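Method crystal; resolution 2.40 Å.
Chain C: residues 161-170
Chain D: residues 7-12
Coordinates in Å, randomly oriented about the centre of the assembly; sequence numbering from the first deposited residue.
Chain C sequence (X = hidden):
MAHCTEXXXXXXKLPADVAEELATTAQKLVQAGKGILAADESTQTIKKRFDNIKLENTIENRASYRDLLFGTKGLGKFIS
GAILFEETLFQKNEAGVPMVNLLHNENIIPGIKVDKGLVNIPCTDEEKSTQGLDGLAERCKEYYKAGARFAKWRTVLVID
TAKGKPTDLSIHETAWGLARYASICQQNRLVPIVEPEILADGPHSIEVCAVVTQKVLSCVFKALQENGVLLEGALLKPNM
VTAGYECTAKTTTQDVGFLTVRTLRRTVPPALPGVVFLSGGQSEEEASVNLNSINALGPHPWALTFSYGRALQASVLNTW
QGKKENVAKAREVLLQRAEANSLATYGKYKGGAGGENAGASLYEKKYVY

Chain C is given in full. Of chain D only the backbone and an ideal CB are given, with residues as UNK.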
# COMPACT_ATOMS: atom_id res chain seq x y z
N THR C 161 22.78 1.57 3.08
CA THR C 161 22.53 1.61 1.64
C THR C 161 22.92 0.35 0.85
O THR C 161 22.17 -0.07 -0.04
CB THR C 161 23.24 2.82 1.05
OG1 THR C 161 24.09 3.38 2.04
CG2 THR C 161 22.23 3.87 0.68
N ALA C 162 24.06 -0.24 1.17
CA ALA C 162 24.53 -1.44 0.46
C ALA C 162 23.61 -2.64 0.71
O ALA C 162 23.46 -3.49 -0.16
CB ALA C 162 25.96 -1.78 0.86
N LYS C 163 23.01 -2.69 1.90
CA LYS C 163 22.02 -3.73 2.23
C LYS C 163 20.57 -3.24 2.08
O LYS C 163 19.64 -3.80 2.68
CB LYS C 163 22.27 -4.27 3.64
CG LYS C 163 23.54 -5.14 3.78
CD LYS C 163 24.00 -5.24 5.24
CE LYS C 163 24.71 -6.55 5.57
NZ LYS C 163 24.92 -6.75 7.05
N GLY C 164 20.35 -2.22 1.25
CA GLY C 164 19.00 -1.64 1.06
C GLY C 164 18.30 -1.37 2.38
O GLY C 164 17.05 -1.44 2.48
N LYS C 165 19.10 -1.00 3.40
CA LYS C 165 18.68 -1.19 4.79
C LYS C 165 18.23 -0.01 5.65
O LYS C 165 19.01 0.48 6.45
CB LYS C 165 19.73 -1.98 5.58
CG LYS C 165 19.35 -3.42 5.88
CD LYS C 165 19.50 -3.76 7.35
CE LYS C 165 20.95 -3.98 7.74
NZ LYS C 165 21.06 -4.70 9.05
N PRO C 166 17.05 0.55 5.38
CA PRO C 166 15.76 0.37 6.00
C PRO C 166 14.84 -0.20 4.92
O PRO C 166 14.49 0.51 3.97
CB PRO C 166 15.35 1.80 6.40
CG PRO C 166 16.25 2.72 5.58
CD PRO C 166 17.09 1.82 4.66
N THR C 167 14.49 -1.48 5.02
CA THR C 167 13.83 -2.19 3.93
C THR C 167 12.32 -1.87 4.03
O THR C 167 11.88 -1.38 5.07
CB THR C 167 14.09 -3.71 4.02
OG1 THR C 167 13.84 -4.17 5.36
CG2 THR C 167 15.55 -4.05 3.64
N ASP C 168 11.55 -2.10 2.97
CA ASP C 168 10.13 -1.78 3.00
C ASP C 168 9.52 -2.34 4.28
O ASP C 168 8.94 -1.61 5.06
CB ASP C 168 9.40 -2.33 1.77
CG ASP C 168 9.69 -1.53 0.51
OD1 ASP C 168 10.21 -0.39 0.62
OD2 ASP C 168 9.37 -2.04 -0.60
N LEU C 169 9.73 -3.64 4.49
CA LEU C 169 9.26 -4.37 5.68
C LEU C 169 9.62 -3.66 6.98
O LEU C 169 8.78 -3.46 7.85
CB LEU C 169 9.85 -5.78 5.68
CG LEU C 169 9.00 -6.96 6.17
CD1 LEU C 169 9.91 -8.14 6.49
CD2 LEU C 169 8.12 -6.59 7.35
N SER C 170 10.89 -3.29 7.15
CA SER C 170 11.26 -2.52 8.34
C SER C 170 10.45 -1.24 8.45
O SER C 170 10.00 -0.88 9.54
CB SER C 170 12.74 -2.17 8.34
OG SER C 170 12.98 -1.24 9.36
N UNK D 7 19.21 -9.14 -4.46
CA UNK D 7 18.23 -8.08 -4.58
C UNK D 7 17.72 -7.85 -3.16
O UNK D 7 17.04 -8.71 -2.59
CB UNK D 7 17.11 -8.43 -5.56
N UNK D 8 18.04 -6.70 -2.61
CA UNK D 8 17.94 -6.48 -1.17
C UNK D 8 16.52 -6.09 -0.68
O UNK D 8 16.15 -6.45 0.44
CB UNK D 8 18.93 -5.39 -0.77
N UNK D 9 15.74 -5.38 -1.49
CA UNK D 9 14.38 -4.97 -1.06
C UNK D 9 13.36 -6.11 -1.18
O UNK D 9 12.42 -6.06 -1.98
CB UNK D 9 13.90 -3.78 -1.89
N UNK D 10 13.57 -7.15 -0.37
CA UNK D 10 12.70 -8.32 -0.33
C UNK D 10 13.02 -9.08 0.96
O UNK D 10 14.17 -9.08 1.40
CB UNK D 10 12.89 -9.20 -1.56
N UNK D 11 12.01 -9.71 1.58
CA UNK D 11 12.30 -10.47 2.78
C UNK D 11 13.16 -11.68 2.48
O UNK D 11 12.90 -12.38 1.49
CB UNK D 11 11.00 -10.91 3.46
N UNK D 12 14.17 -11.90 3.33
CA UNK D 12 15.14 -12.99 3.20
C UNK D 12 14.54 -14.38 3.44
O UNK D 12 13.50 -14.53 4.07
CB UNK D 12 16.29 -12.76 4.18

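At position 7 of chain D the ideal CB has no atom of the chain C stretch within 5.5 Å, so this interface places little constraint on the side chain. The deposited residue is Tyr D7, with chi1 at 175° (t); its hydroxyl is hydrogen-bonded elsewhere in the structure.

Position 8 is different. Its CA-to-CB bond points toward chain C, its CA lies 5.4 Å from the CA of Gly C164, and its ideal CB sits 3.9 Å from Lys C163 O and 4.0 Å from Gly C164 N. The opposing surface is the turn closed by the bond from Gly C164 N to Thr C161 O (3.1 Å). Since that amide is already engaged, a flexible apolar chain would suit the site, although a donor reaching Lys C163 O is also conceivable. The turn allows close approach here because Gly C164, at phi 48° and psi 33°, has no CB; an ideal one would stand 3.1 Å from the CB of Met D8, the deposited residue. Met D8 packs CG 3.1 Å from Lys C163 O, a tight contact, and CE 3.6 Å from Lys C163 CG. Its chi1 of -127° lies between wells. With 87 Å² covered, it has the largest contact area of the six.

At position 9 the CA-to-CB bond runs sideways, and the ideal CB is 5.0 Å from Asp C168 OD2. A carboxylate and the free backbone amide at the start of the helix at Asp C168 are both on offer. A side chain with both donor and acceptor one bond beyond CG would answer them together; Asn fits well, while Gln is a possible but longer alternative. The residue is Asn D9, chi1 t, whose end comes nearer than its CB. Asp C168 N donates to Asn D9 OD1 at 3.2 Å and a nearly straight 168°, while Asn D9 ND2 gives a weak bond to Asp C168 OD2, 2.9 Å long but bent to 149°. The amide group thus pairs with both backbone and side chain of one residue.

Position 10 points away from chain C, with no atom of the chain C stretch within 5.5 Å of its ideal CB; small or polar residues would serve, and Ala D10 is found. Its backbone N bonds to Met D8 O at 2.8 Å, closing a short turn around Asn D9.

Position 11 has phi -67° and psi 136°, compatible with proline, and an ideal CB 4.2 Å from Leu C169 CD1. Val, Ile or Pro would suit; Pro D11 makes an apolar contact, CB to Leu C169 CD1, at 4.3 Å.

Position 12 has no atom of the chain C stretch within 5.5 Å of its ideal CB, leaving the choice open; it is Lys D12.

Chain D, residues 7-12: YMNAPK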
# COMPACT_ATOMS: atom_id res chain seq x y z
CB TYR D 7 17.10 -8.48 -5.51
CG TYR D 7 16.00 -7.45 -5.56
CD1 TYR D 7 16.21 -6.22 -6.17
CD2 TYR D 7 14.74 -7.70 -5.00
CE1 TYR D 7 15.22 -5.27 -6.22
CE2 TYR D 7 13.73 -6.75 -5.05
CZ TYR D 7 13.98 -5.53 -5.67
OH TYR D 7 12.99 -4.57 -5.73
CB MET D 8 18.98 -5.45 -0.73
CG MET D 8 19.85 -5.93 0.40
SD MET D 8 21.07 -7.15 -0.12
CE MET D 8 22.15 -7.31 1.32
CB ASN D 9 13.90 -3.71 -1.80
CG ASN D 9 12.68 -3.06 -1.14
OD1 ASN D 9 12.47 -3.17 0.07
ND2 ASN D 9 11.88 -2.37 -1.94
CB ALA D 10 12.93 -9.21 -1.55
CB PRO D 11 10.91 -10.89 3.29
CG PRO D 11 10.01 -10.77 2.13
CD PRO D 11 10.57 -9.72 1.23
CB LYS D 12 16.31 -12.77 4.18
CG LYS D 12 17.47 -11.95 3.60
CD LYS D 12 18.02 -10.91 4.59
CE LYS D 12 18.37 -11.51 5.94
NZ LYS D 12 19.31 -12.66 5.81
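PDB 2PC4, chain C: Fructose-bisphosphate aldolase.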